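Local coordinates for aldehyde dehydrogenase (Listeria monocytogenes, PDB 3K9D), which probably oxidises an aldehyde or oxo group, with NAD or NADP as the electron acceptor, at residues K53-M57 and E153-I157; I302-V307 and K342-I346; S362-Y367 and K391-S395. All coordinates share one frame; numbering follows the deposited sequence.

Contact 1 (K53-M57 and E153-I157); sequences KLAKM and ETVRI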
ATOM      1  N   LYS A  53      22.298  18.309 -20.477  1.00 16.86           N
ATOM      2  CA  LYS A  53      21.163  19.023 -21.059  1.00 24.06           C
ATOM      3  C   LYS A  53      20.015  19.269 -20.086  1.00 18.46           C
ATOM      4  O   LYS A  53      19.545  20.400 -19.943  1.00 15.96           O
ATOM      5  CB  LYS A  53      20.637  18.277 -22.295  1.00 18.57           C
ATOM      6  CG  LYS A  53      19.397  18.918 -22.886  1.00 25.05           C
ATOM      7  CD  LYS A  53      19.085  18.439 -24.284  1.00 31.93           C
ATOM      8  CE  LYS A  53      18.082  19.370 -24.928  1.00 31.54           C
ATOM      9  NZ  LYS A  53      17.488  18.782 -26.156  1.00 35.56           N
ATOM     10  N   LEU A  54      19.585  18.197 -19.427  1.00 16.31           N
ATOM     11  CA  LEU A  54      18.426  18.223 -18.545  1.00 19.60           C
ATOM     12  C   LEU A  54      18.720  18.910 -17.216  1.00  8.37           C
ATOM     13  O   LEU A  54      17.894  19.684 -16.731  1.00 19.63           O
ATOM     14  CB  LEU A  54      17.905  16.802 -18.328  1.00 14.99           C
ATOM     15  CG  LEU A  54      17.398  16.135 -19.610  1.00 15.39           C
ATOM     16  CD1 LEU A  54      17.077  14.672 -19.347  1.00 16.99           C
ATOM     17  CD2 LEU A  54      16.180  16.908 -20.187  1.00 13.97           C
ATOM     18  N   ALA A  55      19.895  18.632 -16.641  1.00 15.97           N
ATOM     19  CA  ALA A  55      20.388  19.349 -15.449  1.00  8.79           C
ATOM     20  C   ALA A  55      20.424  20.861 -15.664  1.00 16.47           C
ATOM     21  O   ALA A  55      19.945  21.603 -14.811  1.00 12.91           O
ATOM     22  CB  ALA A  55      21.773  18.856 -15.057  1.00  9.67           C
ATOM     23  N   LYS A  56      20.975  21.310 -16.800  1.00 17.41           N
ATOM     24  CA  LYS A  56      21.018  22.753 -17.117  1.00 16.15           C
ATOM     25  C   LYS A  56      19.630  23.360 -17.311  1.00 16.31           C
ATOM     26  O   LYS A  56      19.376  24.442 -16.799  1.00 15.12           O
ATOM     27  CB  LYS A  56      21.913  23.067 -18.330  1.00 16.28           C
ATOM     28  CG  LYS A  56      22.264  24.564 -18.516  1.00 27.76           C
ATOM     29  CD  LYS A  56      22.663  25.257 -17.197  1.00 28.25           C
ATOM     30  CE  LYS A  56      23.294  26.605 -17.438  1.00 24.19           C
ATOM     31  NZ  LYS A  56      22.910  27.619 -16.428  1.00 31.13           N
ATOM     32  N   MET A  57      18.746  22.665 -18.039  1.00 14.67           N
ATOM     33  CA  MET A  57      17.342  23.094 -18.188  1.00 19.64           C
ATOM     34  C   MET A  57      16.668  23.322 -16.822  1.00 17.14           C
ATOM     35  O   MET A  57      16.101  24.391 -16.573  1.00 18.07           O
ATOM     36  CB  MET A  57      16.520  22.106 -19.042  1.00 17.74           C
ATOM     37  CG  MET A  57      16.829  22.146 -20.538  1.00 26.85           C
ATOM     38  SD  MET A  57      15.793  21.095 -21.592  1.00 13.46           S
ATOM     39  CE  MET A  57      14.406  22.204 -21.870  1.00 12.16           C
ATOM     40  N   GLU A 153      10.755  18.036 -21.676  1.00 18.35           N
ATOM     41  CA  GLU A 153      11.904  17.633 -22.498  1.00 20.96           C
ATOM     42  C   GLU A 153      12.559  16.316 -22.062  1.00 12.89           C
ATOM     43  O   GLU A 153      12.948  15.527 -22.918  1.00 17.96           O
ATOM     44  CB  GLU A 153      12.924  18.778 -22.650  1.00 19.69           C
ATOM     45  CG  GLU A 153      14.207  18.421 -23.412  1.00 16.98           C
ATOM     46  CD  GLU A 153      13.997  18.187 -24.909  1.00 25.97           C
ATOM     47  OE1 GLU A 153      12.854  18.256 -25.397  1.00 16.65           O
ATOM     48  OE2 GLU A 153      14.993  17.933 -25.603  1.00 20.66           O
ATOM     49  N   THR A 154      12.643  16.069 -20.753  1.00 14.79           N
ATOM     50  CA  THR A 154      12.999  14.738 -20.200  1.00 14.93           C
ATOM     51  C   THR A 154      12.043  13.647 -20.690  1.00 24.03           C
ATOM     52  O   THR A 154      12.476  12.569 -21.116  1.00 16.67           O
ATOM     53  CB  THR A 154      12.949  14.715 -18.648  1.00 21.60           C
ATOM     54  OG1 THR A 154      13.630  15.856 -18.123  1.00 16.25           O
ATOM     55  CG2 THR A 154      13.578  13.440 -18.086  1.00 15.92           C
ATOM     56  N   VAL A 155      10.743  13.939 -20.619  1.00 21.00           N
ATOM     57  CA  VAL A 155       9.722  13.020 -21.094  1.00 17.18           C
ATOM     58  C   VAL A 155       9.863  12.783 -22.595  1.00 15.08           C
ATOM     59  O   VAL A 155       9.876  11.635 -23.031  1.00 20.89           O
ATOM     60  CB  VAL A 155       8.284  13.488 -20.714  1.00 17.50           C
ATOM     61  CG1 VAL A 155       7.216  12.679 -21.486  1.00 19.48           C
ATOM     62  CG2 VAL A 155       8.079  13.360 -19.221  1.00 15.60           C
ATOM     63  N   ARG A 156      10.012  13.858 -23.370  1.00 21.12           N
ATOM     64  CA  ARG A 156      10.213  13.751 -24.821  1.00 11.79           C
ATOM     65  C   ARG A 156      11.401  12.848 -25.184  1.00 14.40           C
ATOM     66  O   ARG A 156      11.279  11.971 -26.053  1.00 18.21           O
ATOM     67  CB  ARG A 156      10.405  15.138 -25.439  1.00 14.02           C
ATOM     68  CG  ARG A 156      10.245  15.160 -26.974  1.00 25.79           C
ATOM     69  CD  ARG A 156      10.827  16.413 -27.592  1.00 19.34           C
ATOM     70  NE  ARG A 156      12.278  16.518 -27.401  1.00 22.56           N
ATOM     71  CZ  ARG A 156      13.197  15.992 -28.207  1.00 20.19           C
ATOM     72  NH1 ARG A 156      12.833  15.308 -29.291  1.00 31.95           N
ATOM     73  NH2 ARG A 156      14.488  16.154 -27.936  1.00 20.81           N
ATOM     74  N   ILE A 157      12.529  13.056 -24.498  1.00 17.66           N
ATOM     75  CA  ILE A 157      13.781  12.329 -24.767  1.00 13.73           C
ATOM     76  C   ILE A 157      13.703  10.831 -24.445  1.00 12.21           C
ATOM     77  O   ILE A 157      14.049  10.002 -25.284  1.00 20.89           O
ATOM     78  CB  ILE A 157      15.007  12.989 -24.056  1.00 23.45           C
ATOM     79  CG1 ILE A 157      15.425  14.265 -24.797  1.00 29.30           C
ATOM     80  CG2 ILE A 157      16.201  12.028 -23.964  1.00 13.03           C
ATOM     81  CD1 ILE A 157      16.466  15.098 -24.057  1.00 18.80           C
TER
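Lys53 and Glu153 join two nearly antiparallel helices by a salt bridge, NZ of Lys53 lying 2.7 Å from OE2 of Glu153. The local helix axes are 11.0 Å apart at 163°. CG of Lys53 stands anti to the backbone N (chi1 176°), and the chain stays extended beyond it, carrying the ammonium across. Arg156, one turn on from Glu153, grips the carboxylate side-on: NE of Arg156 donates to OE1 of Glu153 at 2.7 Å, and NH2 of Arg156 donates to OE2 of Glu153 at 3.0 Å. Both bonds use the syn sides of the carboxylate and lie close to the guanidinium plane, but the donors are tilted about 30° out of the carboxylate plane. Lys53 instead comes from the anti side of OE2, over the opposite face from NH2. OE2 thus takes two donors. NZ of Lys53 and NH2 of Arg156 are 4.4 Å apart, the carboxylate probably offsetting their repulsion. Arg156 also bridges to Glu160 through NH1.

Van der Waals contacts lie beside the charges. SD of Met57 rests 3.6 Å from CG of Glu153, the two side chains crossing at about a right angle. CD2 of Leu54 comes within 3.4 Å of OG1 of Thr154, whose polar partner is the backbone O of Ala150. CD2 of Leu54 also makes an apolar contact with CD1 of Ile157 at 4.3 Å. Leu54 and Thr154 both reach Thr122 of helix 121-134, so the buried side faces that helix.

Helices 51-62 and 148-164 form an antiparallel helix pair, with a three-residue salt-bridge network beside its packed side chains.

Contact 2 (I302-V307 and K342-I346); sequences IVGKSV and KLAPI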
ATOM      1  N   ILE A 302      14.048  30.579  -0.172  1.00 24.04           N
ATOM      2  CA  ILE A 302      15.330  30.023   0.257  1.00 20.02           C
ATOM      3  C   ILE A 302      15.686  28.710  -0.449  1.00 20.44           C
ATOM      4  O   ILE A 302      16.852  28.301  -0.434  1.00 21.65           O
ATOM      5  CB  ILE A 302      15.371  29.806   1.805  1.00 22.69           C
ATOM      6  CG1 ILE A 302      14.376  28.713   2.243  1.00 18.82           C
ATOM      7  CG2 ILE A 302      15.143  31.128   2.542  1.00 17.92           C
ATOM      8  CD1 ILE A 302      14.623  28.122   3.631  1.00 27.42           C
ATOM      9  N   VAL A 303      14.688  28.074  -1.072  1.00 22.63           N
ATOM     10  CA  VAL A 303      14.795  26.692  -1.557  1.00 20.71           C
ATOM     11  C   VAL A 303      15.794  26.542  -2.699  1.00 17.29           C
ATOM     12  O   VAL A 303      15.668  27.201  -3.732  1.00 20.22           O
ATOM     13  CB  VAL A 303      13.404  26.111  -1.956  1.00 19.63           C
ATOM     14  CG1 VAL A 303      13.545  24.751  -2.638  1.00 21.81           C
ATOM     15  CG2 VAL A 303      12.496  25.997  -0.718  1.00 28.87           C
ATOM     16  N   GLY A 304      16.799  25.690  -2.476  1.00 14.24           N
ATOM     17  CA  GLY A 304      17.838  25.411  -3.464  1.00 16.44           C
ATOM     18  C   GLY A 304      18.749  26.575  -3.816  1.00 25.13           C
ATOM     19  O   GLY A 304      19.362  26.582  -4.898  1.00 16.06           O
ATOM     20  N   LYS A 305      18.854  27.546  -2.905  1.00 15.44           N
ATOM     21  CA  LYS A 305      19.645  28.751  -3.173  1.00 12.63           C
ATOM     22  C   LYS A 305      20.960  28.730  -2.417  1.00 18.98           C
ATOM     23  O   LYS A 305      21.088  28.072  -1.388  1.00 17.30           O
ATOM     24  CB  LYS A 305      18.855  30.026  -2.860  1.00 15.57           C
ATOM     25  CG  LYS A 305      17.544  30.204  -3.643  1.00 18.53           C
ATOM     26  CD  LYS A 305      17.754  30.223  -5.159  1.00 27.57           C
ATOM     27  CE  LYS A 305      16.695  31.077  -5.853  1.00 29.16           C
ATOM     28  NZ  LYS A 305      16.993  31.315  -7.294  1.00 24.71           N
ATOM     29  N   SER A 306      21.937  29.466  -2.938  1.00 15.51           N
ATOM     30  CA  SER A 306      23.243  29.569  -2.319  1.00 18.62           C
ATOM     31  C   SER A 306      23.197  30.295  -0.964  1.00 12.80           C
ATOM     32  O   SER A 306      22.258  31.046  -0.676  1.00 17.10           O
ATOM     33  CB  SER A 306      24.178  30.315  -3.253  1.00 12.30           C
ATOM     34  OG  SER A 306      23.879  31.694  -3.215  1.00 16.13           O
ATOM     35  N   VAL A 307      24.227  30.060  -0.161  1.00 18.40           N
ATOM     36  CA  VAL A 307      24.440  30.748   1.121  1.00 23.47           C
ATOM     37  C   VAL A 307      24.413  32.263   0.968  1.00 18.04           C
ATOM     38  O   VAL A 307      23.743  32.955   1.737  1.00 20.92           O
ATOM     39  CB  VAL A 307      25.766  30.293   1.771  1.00 21.60           C
ATOM     40  CG1 VAL A 307      26.211  31.238   2.888  1.00 16.63           C
ATOM     41  CG2 VAL A 307      25.616  28.870   2.312  1.00 16.30           C
ATOM     42  N   LYS A 342      14.232  22.871   6.063  1.00 18.72           N
ATOM     43  CA  LYS A 342      14.783  23.997   5.331  1.00 13.40           C
ATOM     44  C   LYS A 342      15.527  23.377   4.172  1.00 21.03           C
ATOM     45  O   LYS A 342      16.588  22.777   4.354  1.00 21.22           O
ATOM     46  CB  LYS A 342      15.768  24.793   6.198  1.00 18.82           C
ATOM     47  CG  LYS A 342      15.262  25.142   7.581  1.00 18.80           C
ATOM     48  CD  LYS A 342      16.373  25.522   8.551  1.00 13.21           C
ATOM     49  CE  LYS A 342      17.264  24.358   8.963  1.00 20.93           C
ATOM     50  NZ  LYS A 342      16.649  23.257   9.774  1.00 14.49           N
ATOM     51  N   LEU A 343      14.955  23.484   2.985  1.00 21.96           N
ATOM     52  CA  LEU A 343      15.536  22.842   1.812  1.00 18.91           C
ATOM     53  C   LEU A 343      16.569  23.777   1.206  1.00 19.38           C
ATOM     54  O   LEU A 343      16.389  24.286   0.109  1.00 19.02           O
ATOM     55  CB  LEU A 343      14.448  22.490   0.796  1.00 20.78           C
ATOM     56  CG  LEU A 343      13.537  21.297   1.085  1.00 26.15           C
ATOM     57  CD1 LEU A 343      12.516  21.138  -0.039  1.00 29.11           C
ATOM     58  CD2 LEU A 343      14.338  20.002   1.272  1.00 19.70           C
ATOM     59  N   ALA A 344      17.658  23.970   1.947  1.00 26.00           N
ATOM     60  CA  ALA A 344      18.624  25.043   1.733  1.00 20.40           C
ATOM     61  C   ALA A 344      19.833  24.748   2.613  1.00 18.34           C
ATOM     62  O   ALA A 344      19.687  24.053   3.626  1.00 14.79           O
ATOM     63  CB  ALA A 344      17.996  26.392   2.136  1.00 17.98           C
ATOM     64  N   PRO A 345      21.027  25.294   2.263  1.00 20.78           N
ATOM     65  CA  PRO A 345      22.244  25.090   3.072  1.00 15.40           C
ATOM     66  C   PRO A 345      22.184  25.801   4.443  1.00 15.48           C
ATOM     67  O   PRO A 345      23.025  26.659   4.777  1.00 16.52           O
ATOM     68  CB  PRO A 345      23.364  25.655   2.174  1.00 16.62           C
ATOM     69  CG  PRO A 345      22.675  26.727   1.367  1.00 17.02           C
ATOM     70  CD  PRO A 345      21.301  26.139   1.079  1.00 10.42           C
ATOM     71  N   ILE A 346      21.164  25.445   5.224  1.00 15.75           N
ATOM     72  CA  ILE A 346      20.949  25.989   6.555  1.00 14.36           C
ATOM     73  C   ILE A 346      20.766  24.825   7.535  1.00 18.64           C
ATOM     74  O   ILE A 346      19.959  23.922   7.288  1.00 14.46           O
ATOM     75  CB  ILE A 346      19.680  26.915   6.633  1.00 16.70           C
ATOM     76  CG1 ILE A 346      19.694  27.971   5.529  1.00 12.16           C
ATOM     77  CG2 ILE A 346      19.563  27.567   8.046  1.00 14.36           C
ATOM     78  CD1 ILE A 346      18.403  28.789   5.402  1.00 13.51           C
TER
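A type II beta turn from Ile302 to Lys305 meets the inverse gamma turn centred on Leu343. N of Gly304 donates to O of Leu343 at 3.0 Å, a fairly straight bond with an angle of 164° at the hydrogen. The same oxygen receives a CA-H...O contact from CA of Val303 at 3.3 Å. Gly304 has a positive phi (65°), a backbone shape that favours glycine.

Apolar groups pack beside this bond. With CG1 of Ile302 between the backbone N and the carbonyl carbon (chi1 67°) and chi2 extended, CD1 of Ile302 is directed to CB of Ala344, at 4.1 Å, and to CD1 of Ile346, at 4.2 Å. CG1 of Val303 approaches CB of Leu343 at 4.2 Å. Farther along, CG2 of Val307 meets CG of Pro345 at 3.8 Å. CD of Pro345 lies 3.1 Å from O of Lys305, a buried oxygen with no hydrogen-bond partner in the model.

Ser306 is the N-cap of helix 307-313, its OG bonded to N of His309. The contact thus joins a capped helix start and its beta turn to inverse gamma turns, centred on Leu343 and Pro345, that lead into strand 346-352 of the parallel sheet.

Contact 3 (S362-Y367 and K391-S395); sequences SMDILY and KKPVS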
ATOM      1  N   SER A 362      15.920  13.913  19.468  1.00 10.64           N
ATOM      2  CA  SER A 362      15.693  13.520  18.060  1.00 13.91           C
ATOM      3  C   SER A 362      14.243  13.086  17.828  1.00 23.47           C
ATOM      4  O   SER A 362      13.612  13.534  16.872  1.00 17.52           O
ATOM      5  CB  SER A 362      16.635  12.408  17.631  1.00 19.81           C
ATOM      6  OG  SER A 362      17.985  12.835  17.650  1.00 21.08           O
ATOM      7  N   MET A 363      13.714  12.254  18.730  1.00 21.86           N
ATOM      8  CA  MET A 363      12.295  11.840  18.703  1.00 17.65           C
ATOM      9  C   MET A 363      11.339  13.039  18.772  1.00 17.68           C
ATOM     10  O   MET A 363      10.365  13.091  18.014  1.00 20.22           O
ATOM     11  CB  MET A 363      11.969  10.832  19.825  1.00 18.53           C
ATOM     12  CG  MET A 363      12.705   9.498  19.720  1.00 25.23           C
ATOM     13  SD  MET A 363      12.222   8.201  20.908  1.00 17.93           S
ATOM     14  CE  MET A 363      12.467   9.025  22.460  1.00 17.35           C
ATOM     15  N   ASP A 364      11.651  14.006  19.639  1.00 15.70           N
ATOM     16  CA  ASP A 364      10.869  15.255  19.806  1.00 22.79           C
ATOM     17  C   ASP A 364      10.839  16.114  18.535  1.00 21.35           C
ATOM     18  O   ASP A 364       9.785  16.655  18.159  1.00 23.48           O
ATOM     19  CB  ASP A 364      11.420  16.086  20.983  1.00 16.59           C
ATOM     20  CG  ASP A 364      10.383  17.034  21.584  1.00 33.04           C
ATOM     21  OD1 ASP A 364       9.174  16.844  21.342  1.00 35.81           O
ATOM     22  OD2 ASP A 364      10.770  17.969  22.322  1.00 27.48           O
ATOM     23  N   ILE A 365      11.999  16.235  17.894  1.00 13.79           N
ATOM     24  CA  ILE A 365      12.146  16.874  16.583  1.00 22.06           C
ATOM     25  C   ILE A 365      11.258  16.174  15.575  1.00 19.04           C
ATOM     26  O   ILE A 365      10.397  16.808  14.954  1.00 22.39           O
ATOM     27  CB  ILE A 365      13.624  16.822  16.062  1.00 15.28           C
ATOM     28  CG1 ILE A 365      14.515  17.823  16.803  1.00  9.62           C
ATOM     29  CG2 ILE A 365      13.700  17.115  14.578  1.00 15.59           C
ATOM     30  CD1 ILE A 365      15.995  17.542  16.604  1.00 11.85           C
ATOM     31  N   LEU A 366      11.463  14.865  15.435  1.00 12.98           N
ATOM     32  CA  LEU A 366      10.778  14.074  14.425  1.00 16.04           C
ATOM     33  C   LEU A 366       9.271  14.028  14.617  1.00 20.81           C
ATOM     34  O   LEU A 366       8.528  14.153  13.648  1.00 22.45           O
ATOM     35  CB  LEU A 366      11.375  12.665  14.338  1.00 16.94           C
ATOM     36  CG  LEU A 366      12.802  12.564  13.763  1.00 16.24           C
ATOM     37  CD1 LEU A 366      13.389  11.226  14.104  1.00  9.03           C
ATOM     38  CD2 LEU A 366      12.825  12.798  12.247  1.00 11.14           C
ATOM     39  N   TYR A 367       8.814  13.898  15.862  1.00 18.47           N
ATOM     40  CA  TYR A 367       7.363  13.812  16.107  1.00 21.23           C
ATOM     41  C   TYR A 367       6.613  15.095  15.771  1.00 22.64           C
ATOM     42  O   TYR A 367       5.463  15.037  15.349  1.00 23.57           O
ATOM     43  CB  TYR A 367       7.042  13.311  17.517  1.00 19.89           C
ATOM     44  CG  TYR A 367       7.209  11.818  17.670  1.00 27.00           C
ATOM     45  CD1 TYR A 367       6.617  10.935  16.766  1.00 27.83           C
ATOM     46  CD2 TYR A 367       7.957  11.286  18.716  1.00 33.43           C
ATOM     47  CE1 TYR A 367       6.772   9.554  16.903  1.00 36.87           C
ATOM     48  CE2 TYR A 367       8.129   9.915  18.856  1.00 37.85           C
ATOM     49  CZ  TYR A 367       7.528   9.055  17.953  1.00 36.48           C
ATOM     50  OH  TYR A 367       7.694   7.696  18.100  1.00 36.03           O
ATOM     51  N   LYS A 391      14.353   2.447  17.793  1.00 13.77           N
ATOM     52  CA  LYS A 391      13.552   3.442  18.489  1.00 15.50           C
ATOM     53  C   LYS A 391      13.219   4.718  17.735  1.00 18.64           C
ATOM     54  O   LYS A 391      12.127   5.265  17.922  1.00 16.46           O
ATOM     55  CB  LYS A 391      14.189   3.762  19.856  1.00 13.07           C
ATOM     56  CG  LYS A 391      13.874   2.737  20.910  1.00 23.14           C
ATOM     57  CD  LYS A 391      14.398   3.133  22.277  1.00 30.06           C
ATOM     58  CE  LYS A 391      13.918   2.149  23.344  1.00 38.90           C
ATOM     59  NZ  LYS A 391      14.393   0.744  23.131  1.00 31.16           N
ATOM     60  N   LYS A 392      14.139   5.208  16.906  1.00 20.32           N
ATOM     61  CA  LYS A 392      13.923   6.475  16.175  1.00 23.53           C
ATOM     62  C   LYS A 392      12.815   6.324  15.143  1.00 19.72           C
ATOM     63  O   LYS A 392      12.882   5.425  14.297  1.00 22.54           O
ATOM     64  CB  LYS A 392      15.212   6.961  15.485  1.00 27.16           C
ATOM     65  CG  LYS A 392      16.436   7.205  16.402  1.00 13.34           C
ATOM     66  CD  LYS A 392      16.273   8.385  17.341  1.00 19.44           C
ATOM     67  CE  LYS A 392      15.831   7.950  18.733  1.00 27.05           C
ATOM     68  NZ  LYS A 392      16.718   6.984  19.462  1.00 23.09           N
ATOM     69  N   PRO A 393      11.787   7.205  15.198  1.00 22.28           N
ATOM     70  CA  PRO A 393      10.628   7.009  14.312  1.00 15.68           C
ATOM     71  C   PRO A 393      10.887   7.457  12.866  1.00 12.38           C
ATOM     72  O   PRO A 393      10.352   8.473  12.410  1.00 22.90           O
ATOM     73  CB  PRO A 393       9.528   7.841  14.978  1.00 21.32           C
ATOM     74  CG  PRO A 393      10.286   8.962  15.705  1.00 15.31           C
ATOM     75  CD  PRO A 393      11.652   8.400  16.058  1.00 18.92           C
ATOM     76  N   VAL A 394      11.720   6.702  12.162  1.00 21.02           N
ATOM     77  CA  VAL A 394      12.066   6.980  10.759  1.00 14.33           C
ATOM     78  C   VAL A 394      11.977   5.697   9.957  1.00 18.28           C
ATOM     79  O   VAL A 394      11.903   4.619  10.528  1.00 18.16           O
ATOM     80  CB  VAL A 394      13.499   7.596  10.578  1.00 18.25           C
ATOM     81  CG1 VAL A 394      13.600   8.970  11.242  1.00 11.10           C
ATOM     82  CG2 VAL A 394      14.588   6.651  11.078  1.00 16.28           C
ATOM     83  N   SER A 395      11.995   5.817   8.636  1.00 14.52           N
ATOM     84  CA  SER A 395      12.008   4.647   7.760  1.00 19.18           C
ATOM     85  C   SER A 395      13.395   4.329   7.235  1.00 24.25           C
ATOM     86  O   SER A 395      13.671   3.199   6.814  1.00 19.35           O
ATOM     87  CB  SER A 395      11.047   4.845   6.603  1.00 18.10           C
ATOM     88  OG  SER A 395       9.734   5.065   7.100  1.00 17.45           O
TER
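Pro393 packs against Met363, Leu366 and Tyr367 of helix 355-368. Pro393 is the centre of an inverse gamma turn. The turn lies between helix 382-391 and strand 396-399, in the alpha/beta domain built on the parallel sheet. No hydrogen bond crosses between 362-367 and 391-395.

The proline ring is met by three side chains. Leu366 crosses it obliquely, CD1 of Leu366 lying 3.8 Å from CD of Pro393. Met363 comes at about a right angle, its CG 4.0 Å from the same CD of Pro393. The third is Tyr367, on the outer side.

Lys392 and Val394 flank the proline in the chain. Lys392 bends at chi2, chi3 and chi4, and its aliphatic part folds against the helix. CE of Lys392 lies 3.6 Å from CG of Met363, with the side chains again about at right angles. CD of Lys392 touches CB of Ser362 at 4.0 Å. The lysine also makes a cation-pi contact with Phe388. OG of Ser362 is bonded to O of Ala358. In Val394 a chi1 of -64° sets CG1 anti to the carbonyl carbon, and this turns CG1 of Val394 toward CD1 of Leu366, 3.7 Å away. Leu366 and Val394 both rest on Leu375 of strand 374-378, so this end of the contact packs onto the sheet. Beyond it lies the second subunit, where NE of Arg443 of that subunit hydrogen-bonds O of Val394.

At the outer side, CB of Pro393 comes near the hydroxyl end of Tyr367, and the two residues form a CH-pi contact. CG of Pro393 sits over the face of the Tyr367 ring, 3.5 Å above its plane and offset toward the rim. It lies 3.9 Å from the centroid of the Tyr367 ring, 24° off the ring normal.

From the N terminus, contact 1 comes first. It closes a 95-residue loop by pairing helices 51-62 and 148-164. Contact 2 then closes 34 residues, joining the start of helix 307-313 to the lead-in of strand 346-352. Contact 3 closes the shortest loop, 23 residues, between helix 355-368 and the approach to strand 396-399, an outermost strand of the parallel sheet within this chain. The three are in series, with no nesting or crossing. Contacts 2 and 3 each include a segment leading into a strand of that sheet, their centres about 23 Å apart. Contact 1 lies in the helices near the mixed sheet, across the chain's centre from contact 3, with about 37 Å between centres.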